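Local coordinates for protein diaminopimelate decarboxylase (Phaeodactylum tricornutum, PDB 7JPJ) that probably decarboxylates diaminopimelate in lysine biosynthesis, using pyridoxal 5'-phosphate, and is an obligate dimer that binds D-lysine, at residues A288-S293 with I386-G391; S9-P14 with L29-I34; L195-I200 with P228-M233. One frame throughout, in Å; residues are numbered along the deposited sequence.

Contact 1 (A288-S293 with I386-G391)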
loop_
_atom_site.group_PDB
_atom_site.type_symbol
_atom_site.label_atom_id
_atom_site.label_comp_id
_atom_site.label_asym_id
_atom_site.label_seq_id
_atom_site.Cartn_x
_atom_site.Cartn_y
_atom_site.Cartn_z
ATOM N N ALA A 288 -11.498 -15.908 6.673
ATOM C CA ALA A 288 -12.754 -15.940 5.939
ATOM C C ALA A 288 -12.623 -15.432 4.512
ATOM O O ALA A 288 -13.585 -15.536 3.745
ATOM C CB ALA A 288 -13.820 -15.122 6.676
ATOM N N GLY A 289 -11.468 -14.898 4.137
ATOM C CA GLY A 289 -11.285 -14.342 2.812
ATOM C C GLY A 289 -10.078 -14.944 2.123
ATOM O O GLY A 289 -9.109 -15.350 2.763
ATOM N N ALA A 290 -10.150 -14.987 0.795
ATOM C CA ALA A 290 -9.094 -15.596 0.002
ATOM C C ALA A 290 -8.981 -14.889 -1.337
ATOM O O ALA A 290 -9.993 -14.592 -1.978
ATOM C CB ALA A 290 -9.349 -17.091 -0.220
ATOM N N LEU A 291 -7.743 -14.625 -1.753
ATOM C CA LEU A 291 -7.480 -14.089 -3.081
ATOM C C LEU A 291 -7.429 -15.230 -4.091
ATOM O O LEU A 291 -6.711 -16.216 -3.893
ATOM C CB LEU A 291 -6.168 -13.304 -3.095
ATOM C CG LEU A 291 -5.672 -12.843 -4.469
ATOM C CD1 LEU A 291 -6.553 -11.733 -5.026
ATOM C CD2 LEU A 291 -4.219 -12.404 -4.408
ATOM N N VAL A 292 -8.193 -15.095 -5.170
ATOM C CA VAL A 292 -8.288 -16.109 -6.214
ATOM C C VAL A 292 -7.753 -15.494 -7.499
ATOM O O VAL A 292 -8.351 -14.557 -8.042
ATOM C CB VAL A 292 -9.725 -16.612 -6.397
ATOM C CG1 VAL A 292 -9.767 -17.751 -7.397
ATOM C CG2 VAL A 292 -10.305 -17.047 -5.064
ATOM N N SER A 293 -6.632 -16.017 -7.989
ATOM C CA SER A 293 -5.990 -15.514 -9.194
ATOM C C SER A 293 -5.615 -16.678 -10.101
ATOM O O SER A 293 -5.716 -17.850 -9.726
ATOM C CB SER A 293 -4.744 -14.682 -8.863
ATOM O OG SER A 293 -3.714 -15.502 -8.336
ATOM N N ILE A 386 -5.368 -22.095 -11.201
ATOM C CA ILE A 386 -5.800 -21.121 -10.207
ATOM C C ILE A 386 -4.859 -21.177 -9.012
ATOM O O ILE A 386 -4.556 -22.262 -8.500
ATOM C CB ILE A 386 -7.251 -21.392 -9.776
ATOM C CG1 ILE A 386 -8.179 -21.347 -10.989
ATOM C CG2 ILE A 386 -7.687 -20.405 -8.709
ATOM C CD1 ILE A 386 -9.526 -21.987 -10.746
ATOM N N LEU A 387 -4.392 -20.013 -8.570
ATOM C CA LEU A 387 -3.645 -19.882 -7.326
ATOM C C LEU A 387 -4.538 -19.201 -6.299
ATOM O O LEU A 387 -5.172 -18.186 -6.601
ATOM C CB LEU A 387 -2.355 -19.083 -7.530
ATOM C CG LEU A 387 -1.361 -19.117 -6.362
ATOM C CD1 LEU A 387 0.068 -19.220 -6.871
ATOM C CD2 LEU A 387 -1.519 -17.900 -5.459
ATOM N N VAL A 388 -4.595 -19.763 -5.095
ATOM C CA VAL A 388 -5.469 -19.267 -4.039
ATOM C C VAL A 388 -4.610 -18.893 -2.841
ATOM O O VAL A 388 -3.939 -19.754 -2.257
ATOM C CB VAL A 388 -6.535 -20.302 -3.645
ATOM C CG1 VAL A 388 -7.302 -19.830 -2.418
ATOM C CG2 VAL A 388 -7.483 -20.556 -4.805
ATOM N N MET A 389 -4.631 -17.614 -2.474
ATOM C CA MET A 389 -3.939 -17.122 -1.288
ATOM C C MET A 389 -4.964 -16.983 -0.171
ATOM O O MET A 389 -5.815 -16.087 -0.208
ATOM C CB MET A 389 -3.246 -15.790 -1.566
ATOM C CG MET A 389 -1.757 -15.908 -1.849
ATOM S SD MET A 389 -0.960 -14.311 -2.146
ATOM C CE MET A 389 0.065 -14.160 -0.684
ATOM N N ASP A 390 -4.887 -17.871 0.815
ATOM C CA ASP A 390 -5.833 -17.877 1.919
ATOM C C ASP A 390 -5.387 -16.910 3.014
ATOM O O ASP A 390 -4.288 -16.350 2.980
ATOM C CB ASP A 390 -5.990 -19.291 2.476
ATOM C CG ASP A 390 -6.923 -20.145 1.640
ATOM O OD1 ASP A 390 -8.006 -19.649 1.262
ATOM O OD2 ASP A 390 -6.575 -21.310 1.358
ATOM N N GLY A 391 -6.265 -16.717 3.996
ATOM C CA GLY A 391 -6.003 -15.756 5.056
ATOM C C GLY A 391 -5.918 -14.328 4.570
ATOM O O GLY A 391 -5.246 -13.502 5.199
HETATM O O HOH W 1 -8.613 -18.157 4.224
#
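Ser-293 and Leu-387 hold each other by two backbone bonds: Ser-293 N gives to Leu-387 O at 3.0 Å in a nearly straight bond (173° at the hydrogen), and Leu-387 N gives back to Ser-293 O at 2.8 Å. Leu-291 and Met-389 repeat the pattern, Leu-291 N reaching Met-389 O at 2.9 Å while Met-389 N returns to Leu-291 O. These are the hydrogen-bonded pairs of an antiparallel ladder, with Val-292 opposite Val-388 as the non-hydrogen-bonded pair between them. Near Gly-391 the ladder gives way to a water, which accepts from Gly-391 N at 2.8 Å and sits beside Gly-289 O.

On one face of the sheet Val-292 meets Ile-386 diagonally, methyl to methyl, CG1 of the valine 3.6 Å from CG2 of the isoleucine. Both methyls stand anti to their own backbone N (chi1 of Val-292 is -175°), which brings them onto the same patch. Further along this face Ala-290 CB packs on Val-388 CG1 at 4.1 Å. Asp-390 shares the face and turns OD1 toward Ala-290 CB, while its OD2 takes the backbone N of Ile-10 in the N-terminal loop. The opposite face carries Leu-291 and Met-389, touching CB to CB at 4.1 Å, and Leu-387 beside Ser-293; strand 331-334 lies against Leu-387 and Met-389.

Here strand 289-300 has 386-390 along one edge and 29-33 along the other, inside the beta domain that fold-type III decarboxylases pair with their barrel. Four backbone bonds satisfy groups that face across this buried pair, flanking strands take others, and aliphatic groups make most of the packing; the one carboxylate uses OD2 to hold the N-terminal loop.

Contact 2 (S9-P14 with L29-I34)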
loop_
_atom_site.group_PDB
_atom_site.type_symbol
_atom_site.label_atom_id
_atom_site.label_comp_id
_atom_site.label_asym_id
_atom_site.label_seq_id
_atom_site.Cartn_x
_atom_site.Cartn_y
_atom_site.Cartn_z
ATOM N N SER A 9 -8.675 -25.729 -0.946
ATOM C CA SER A 9 -7.944 -24.710 -0.169
ATOM C C SER A 9 -8.609 -24.663 1.205
ATOM O O SER A 9 -9.330 -25.598 1.525
ATOM C CB SER A 9 -8.015 -23.420 -0.903
ATOM O OG SER A 9 -9.306 -22.877 -0.845
ATOM N N ILE A 10 -8.384 -23.620 1.987
ATOM C CA ILE A 10 -9.096 -23.499 3.290
ATOM C C ILE A 10 -10.614 -23.621 3.078
ATOM O O ILE A 10 -11.251 -24.287 3.907
ATOM C CB ILE A 10 -8.658 -22.237 4.061
ATOM C CG1 ILE A 10 -7.347 -22.463 4.815
ATOM C CG2 ILE A 10 -9.742 -21.694 4.973
ATOM C CD1 ILE A 10 -7.327 -23.730 5.623
ATOM N N PHE A 11 -11.178 -23.042 2.014
ATOM C CA PHE A 11 -12.617 -23.214 1.846
ATOM C C PHE A 11 -13.050 -23.297 0.383
ATOM O O PHE A 11 -14.247 -23.163 0.101
ATOM C CB PHE A 11 -13.399 -22.089 2.556
ATOM C CG PHE A 11 -13.091 -20.697 2.053
ATOM C CD1 PHE A 11 -13.737 -20.182 0.937
ATOM C CD2 PHE A 11 -12.181 -19.890 2.722
ATOM C CE1 PHE A 11 -13.463 -18.897 0.481
ATOM C CE2 PHE A 11 -11.903 -18.602 2.272
ATOM C CZ PHE A 11 -12.546 -18.108 1.152
ATOM N N LEU A 12 -12.128 -23.537 -0.551
ATOM C CA LEU A 12 -12.448 -23.539 -1.978
ATOM C C LEU A 12 -11.979 -24.838 -2.621
ATOM O O LEU A 12 -10.772 -25.076 -2.737
ATOM C CB LEU A 12 -11.813 -22.343 -2.688
ATOM C CG LEU A 12 -12.435 -20.967 -2.453
ATOM C CD1 LEU A 12 -11.727 -19.921 -3.296
ATOM C CD2 LEU A 12 -13.926 -20.992 -2.759
ATOM N N THR A 13 -12.928 -25.667 -3.047
ATOM C CA THR A 13 -12.616 -26.780 -3.927
ATOM C C THR A 13 -12.408 -26.258 -5.346
ATOM O O THR A 13 -12.766 -25.116 -5.652
ATOM C CB THR A 13 -13.742 -27.814 -3.902
ATOM O OG1 THR A 13 -14.917 -27.265 -4.511
ATOM C CG2 THR A 13 -14.058 -28.233 -2.474
ATOM N N PRO A 14 -11.807 -27.060 -6.230
ATOM C CA PRO A 14 -11.685 -26.615 -7.630
ATOM C C PRO A 14 -13.018 -26.276 -8.272
ATOM O O PRO A 14 -13.070 -25.398 -9.141
ATOM C CB PRO A 14 -11.007 -27.807 -8.316
ATOM C CG PRO A 14 -10.244 -28.476 -7.227
ATOM C CD PRO A 14 -11.065 -28.310 -5.983
ATOM N N LEU A 29 -9.893 -11.984 -7.906
ATOM C CA LEU A 29 -11.073 -11.653 -7.120
ATOM C C LEU A 29 -10.831 -12.029 -5.666
ATOM O O LEU A 29 -9.960 -12.843 -5.351
ATOM C CB LEU A 29 -12.322 -12.363 -7.656
ATOM C CG LEU A 29 -12.282 -13.895 -7.675
ATOM C CD1 LEU A 29 -13.086 -14.497 -6.524
ATOM C CD2 LEU A 29 -12.778 -14.417 -9.013
ATOM N N TYR A 30 -11.610 -11.411 -4.784
ATOM C CA TYR A 30 -11.646 -11.769 -3.373
ATOM C C TYR A 30 -12.851 -12.667 -3.128
ATOM O O TYR A 30 -13.962 -12.356 -3.573
ATOM C CB TYR A 30 -11.741 -10.533 -2.476
ATOM C CG TYR A 30 -10.600 -9.541 -2.584
ATOM C CD1 TYR A 30 -9.412 -9.739 -1.893
ATOM C CD2 TYR A 30 -10.730 -8.384 -3.345
ATOM C CE1 TYR A 30 -8.376 -8.825 -1.977
ATOM C CE2 TYR A 30 -9.699 -7.466 -3.436
ATOM C CZ TYR A 30 -8.527 -7.689 -2.748
ATOM O OH TYR A 30 -7.502 -6.776 -2.833
ATOM N N ALA A 31 -12.630 -13.772 -2.422
ATOM C CA ALA A 31 -13.689 -14.703 -2.063
ATOM C C ALA A 31 -13.832 -14.734 -0.549
ATOM O O ALA A 31 -12.846 -14.940 0.165
ATOM C CB ALA A 31 -13.396 -16.105 -2.599
ATOM N N TYR A 32 -15.054 -14.519 -0.066
ATOM C CA TYR A 32 -15.376 -14.604 1.351
ATOM C C TYR A 32 -16.390 -15.717 1.569
ATOM O O TYR A 32 -17.317 -15.888 0.771
ATOM C CB TYR A 32 -15.927 -13.277 1.885
ATOM C CG TYR A 32 -15.010 -12.092 1.667
ATOM C CD1 TYR A 32 -15.094 -11.331 0.507
ATOM C CD2 TYR A 32 -14.060 -11.733 2.620
ATOM C CE1 TYR A 32 -14.260 -10.244 0.300
ATOM C CE2 TYR A 32 -13.220 -10.649 2.423
ATOM C CZ TYR A 32 -13.325 -9.906 1.260
ATOM O OH TYR A 32 -12.496 -8.823 1.046
ATOM N N SER A 33 -16.214 -16.468 2.654
ATOM C CA SER A 33 -17.027 -17.640 2.955
ATOM C C SER A 33 -17.893 -17.368 4.179
ATOM O O SER A 33 -17.373 -17.044 5.252
ATOM C CB SER A 33 -16.145 -18.866 3.187
ATOM O OG SER A 33 -16.715 -19.732 4.149
ATOM N N ILE A 34 -19.210 -17.515 4.014
ATOM C CA ILE A 34 -20.136 -17.336 5.130
ATOM C C ILE A 34 -19.832 -18.336 6.242
ATOM O O ILE A 34 -19.923 -18.011 7.432
ATOM C CB ILE A 34 -21.590 -17.455 4.630
ATOM C CG1 ILE A 34 -22.086 -16.107 4.100
ATOM C CG2 ILE A 34 -22.514 -17.961 5.728
ATOM C CD1 ILE A 34 -22.285 -15.062 5.173
#
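A CH-pi contact and a small apolar patch lay the N-terminal loop, through Phe-11 and Leu-12, against Ala-31 and Ser-33 of strand 29-33 in the mixed sheet of the beta domain. The loop is shaped by an ST motif: Ser-9 OG accepts from Leu-12 N at 2.9 Å, and Ser-9 N bonds to Leu-12 O, closing a compact turn that presents Phe-11 to the strand.

Phe-11 CG stands between its backbone N and carbonyl carbon (chi1 60°), on the side of the strand, and Ser-33 CB lies over one face of the ring, 3.7 Å from the centroid and 18° off the normal, displaced toward the CD1 rim. At the edge of the ring, near its plane, CZ comes to Ala-31 O. That carbonyl also receives Ala-290 N from the neighbouring strand, and the Phe-11 side chain extends onto Ala-290 as well.

Ser-33 is the N-cap of helix 34-45. Its OG accepts from Lys-36 N, while its CB meets the aromatic face. Ala-31 CB touches both loop side chains, 4.2 Å from Phe-11 CE1 and 4.2 Å from Leu-12 CD1.

Contact 3 (L195-I200 with P228-M233)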
loop_
_atom_site.group_PDB
_atom_site.type_symbol
_atom_site.label_atom_id
_atom_site.label_comp_id
_atom_site.label_asym_id
_atom_site.label_seq_id
_atom_site.Cartn_x
_atom_site.Cartn_y
_atom_site.Cartn_z
ATOM N N LEU A 195 -17.954 16.739 32.066
ATOM C CA LEU A 195 -18.096 15.483 31.352
ATOM C C LEU A 195 -18.376 14.334 32.320
ATOM O O LEU A 195 -18.238 14.455 33.539
ATOM C CB LEU A 195 -16.834 15.179 30.545
ATOM C CG LEU A 195 -16.458 16.173 29.451
ATOM C CD1 LEU A 195 -15.186 15.725 28.763
ATOM C CD2 LEU A 195 -17.592 16.310 28.453
ATOM N N GLU A 196 -18.773 13.201 31.750
ATOM C CA GLU A 196 -18.967 11.963 32.498
ATOM C C GLU A 196 -18.240 10.848 31.760
ATOM O O GLU A 196 -18.622 10.488 30.641
ATOM C CB GLU A 196 -20.450 11.634 32.658
ATOM C CG GLU A 196 -20.706 10.328 33.401
ATOM C CD GLU A 196 -22.066 10.289 34.071
ATOM O OE1 GLU A 196 -22.828 9.335 33.808
ATOM O OE2 GLU A 196 -22.372 11.212 34.858
ATOM N N VAL A 197 -17.196 10.306 32.379
ATOM C CA VAL A 197 -16.415 9.230 31.779
ATOM C C VAL A 197 -17.125 7.911 32.063
ATOM O O VAL A 197 -17.193 7.464 33.211
ATOM C CB VAL A 197 -14.979 9.216 32.314
ATOM C CG1 VAL A 197 -14.135 8.228 31.530
ATOM C CG2 VAL A 197 -14.384 10.606 32.244
ATOM N N GLU A 198 -17.654 7.280 31.014
ATOM C CA GLU A 198 -18.405 6.042 31.157
ATOM C C GLU A 198 -17.640 4.811 30.700
ATOM O O GLU A 198 -18.068 3.693 31.008
ATOM C CB GLU A 198 -19.726 6.122 30.376
ATOM C CG GLU A 198 -19.561 6.039 28.863
ATOM C CD GLU A 198 -20.886 5.902 28.126
ATOM O OE1 GLU A 198 -21.939 5.815 28.793
ATOM O OE2 GLU A 198 -20.875 5.881 26.875
ATOM N N ARG A 199 -16.526 4.976 29.989
ATOM C CA ARG A 199 -15.867 3.847 29.349
ATOM C C ARG A 199 -14.386 4.145 29.168
ATOM O O ARG A 199 -14.009 5.248 28.767
ATOM C CB ARG A 199 -16.527 3.539 27.998
ATOM C CG ARG A 199 -15.768 2.576 27.108
ATOM C CD ARG A 199 -16.499 2.371 25.785
ATOM N NE ARG A 199 -16.613 3.611 25.019
ATOM C CZ ARG A 199 -17.713 4.357 24.954
ATOM N NH1 ARG A 199 -18.804 3.990 25.614
ATOM N NH2 ARG A 199 -17.722 5.470 24.234
ATOM N N ILE A 200 -13.554 3.151 29.475
ATOM C CA ILE A 200 -12.114 3.209 29.266
ATOM C C ILE A 200 -11.765 2.274 28.117
ATOM O O ILE A 200 -12.358 1.196 27.982
ATOM C CB ILE A 200 -11.338 2.832 30.545
ATOM C CG1 ILE A 200 -11.669 3.806 31.679
ATOM C CG2 ILE A 200 -9.837 2.825 30.296
ATOM C CD1 ILE A 200 -11.157 5.215 31.445
ATOM N N PRO A 228 -14.982 6.937 38.731
ATOM C CA PRO A 228 -15.967 5.978 39.259
ATOM C C PRO A 228 -17.201 5.819 38.388
ATOM O O PRO A 228 -17.946 4.850 38.577
ATOM C CB PRO A 228 -16.330 6.561 40.632
ATOM C CG PRO A 228 -15.222 7.530 40.957
ATOM C CD PRO A 228 -14.772 8.075 39.642
ATOM N N THR A 229 -17.436 6.727 37.440
ATOM C CA THR A 229 -18.596 6.638 36.562
ATOM C C THR A 229 -18.417 5.635 35.427
ATOM O O THR A 229 -19.378 5.391 34.689
ATOM C CB THR A 229 -18.914 8.014 35.976
ATOM O OG1 THR A 229 -17.709 8.611 35.477
ATOM C CG2 THR A 229 -19.525 8.918 37.040
ATOM N N VAL A 230 -17.225 5.054 35.268
ATOM C CA VAL A 230 -16.982 4.114 34.178
ATOM C C VAL A 230 -17.752 2.824 34.429
ATOM O O VAL A 230 -17.723 2.266 35.534
ATOM C CB VAL A 230 -15.478 3.842 34.024
ATOM C CG1 VAL A 230 -15.237 2.719 33.022
ATOM C CG2 VAL A 230 -14.748 5.102 33.595
ATOM N N LYS A 231 -18.446 2.344 33.399
ATOM C CA LYS A 231 -19.180 1.093 33.472
ATOM C C LYS A 231 -18.752 0.077 32.424
ATOM O O LYS A 231 -19.241 -1.058 32.459
ATOM C CB LYS A 231 -20.689 1.350 33.335
ATOM C CG LYS A 231 -21.255 2.232 34.437
ATOM C CD LYS A 231 -22.660 2.703 34.111
ATOM C CE LYS A 231 -23.279 3.446 35.284
ATOM N NZ LYS A 231 -24.606 2.879 35.650
ATOM N N THR A 232 -17.856 0.442 31.505
ATOM C CA THR A 232 -17.440 -0.430 30.418
ATOM C C THR A 232 -15.929 -0.358 30.252
ATOM O O THR A 232 -15.338 0.721 30.341
ATOM C CB THR A 232 -18.128 -0.045 29.100
ATOM O OG1 THR A 232 -19.544 -0.203 29.235
ATOM C CG2 THR A 232 -17.647 -0.924 27.964
ATOM N N MET A 233 -15.313 -1.514 30.009
ATOM C CA MET A 233 -13.886 -1.621 29.734
ATOM C C MET A 233 -13.697 -2.247 28.358
ATOM O O MET A 233 -14.106 -3.391 28.132
ATOM C CB MET A 233 -13.185 -2.451 30.812
ATOM C CG MET A 233 -11.742 -2.823 30.497
ATOM S SD MET A 233 -10.547 -1.583 31.028
ATOM C CE MET A 233 -10.220 -0.731 29.488
#
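Val-197 and Val-230 lie side by side and point the same way, CG1 of the first 3.8 Å from CG2 of the second. Ile-200 comes to the same Val-230 CG2 at about a right angle, touching it through CG1 at 3.9 Å, so this one methyl is shared by two residues of the strand. Beyond it Met-233 bends at chi2 (88°) and again at chi3, and its CE ends 3.7 Å from Ile-200 CG2. Cys-224 lies against Ile-200, Val-230 and Met-233.

On the other face Arg-199 and Thr-232 run alongside each other, the methylenes of the arginine against CB and CG2 of the threonine. The guanidinium continues past them: NH1 forms a salt bridge with Glu-198 OE2 from above the carboxylate plane, and NE bonds to Asn-121.

Thr-229 reaches across with its hydroxyl, giving OG1 to Val-197 O at 2.6 Å, while its CG2 packs on Glu-196. An alanine here would probably leave Val-197 O without its hydroxyl donor and open a small gap beside the Glu-196 chain. Next along, Glu-198 O accepts twice, from Lys-231 N at 2.8 Å and Thr-232 N at 3.3 Å, and Ile-200 N gives to Thr-232 O at 3.1 Å.

The strands are parallel neighbours of the pyridoxal-binding barrel, joined through helix 210-222 as a beta-alpha-beta unit. Regular pairing starts only at Arg-199 and Thr-232; before that the Thr-229 hydroxyl holds Val-197 O, and Glu-198 O, where the ladder begins, takes Lys-231 N as a second donor.

From the N terminus, contact 2 comes first: it closes a short loop that holds helix 14-24 and brings the start of the chain back onto strand 29-33. The chain then enters the barrel, where contact 3 closes the beta-alpha-beta unit around helix 210-222. Contact 1 follows, joining 288-293 to 386-391 across the 92 residues between them. The three loops run in series; none crosses or encloses another. Contacts 1 and 2 nonetheless meet in space, with centres 7 Å apart, because strands 29-33 and 289-300 are sheet neighbours. Contact 3 sits beyond the chain's centre, its centre about 42 Å from the centres of both.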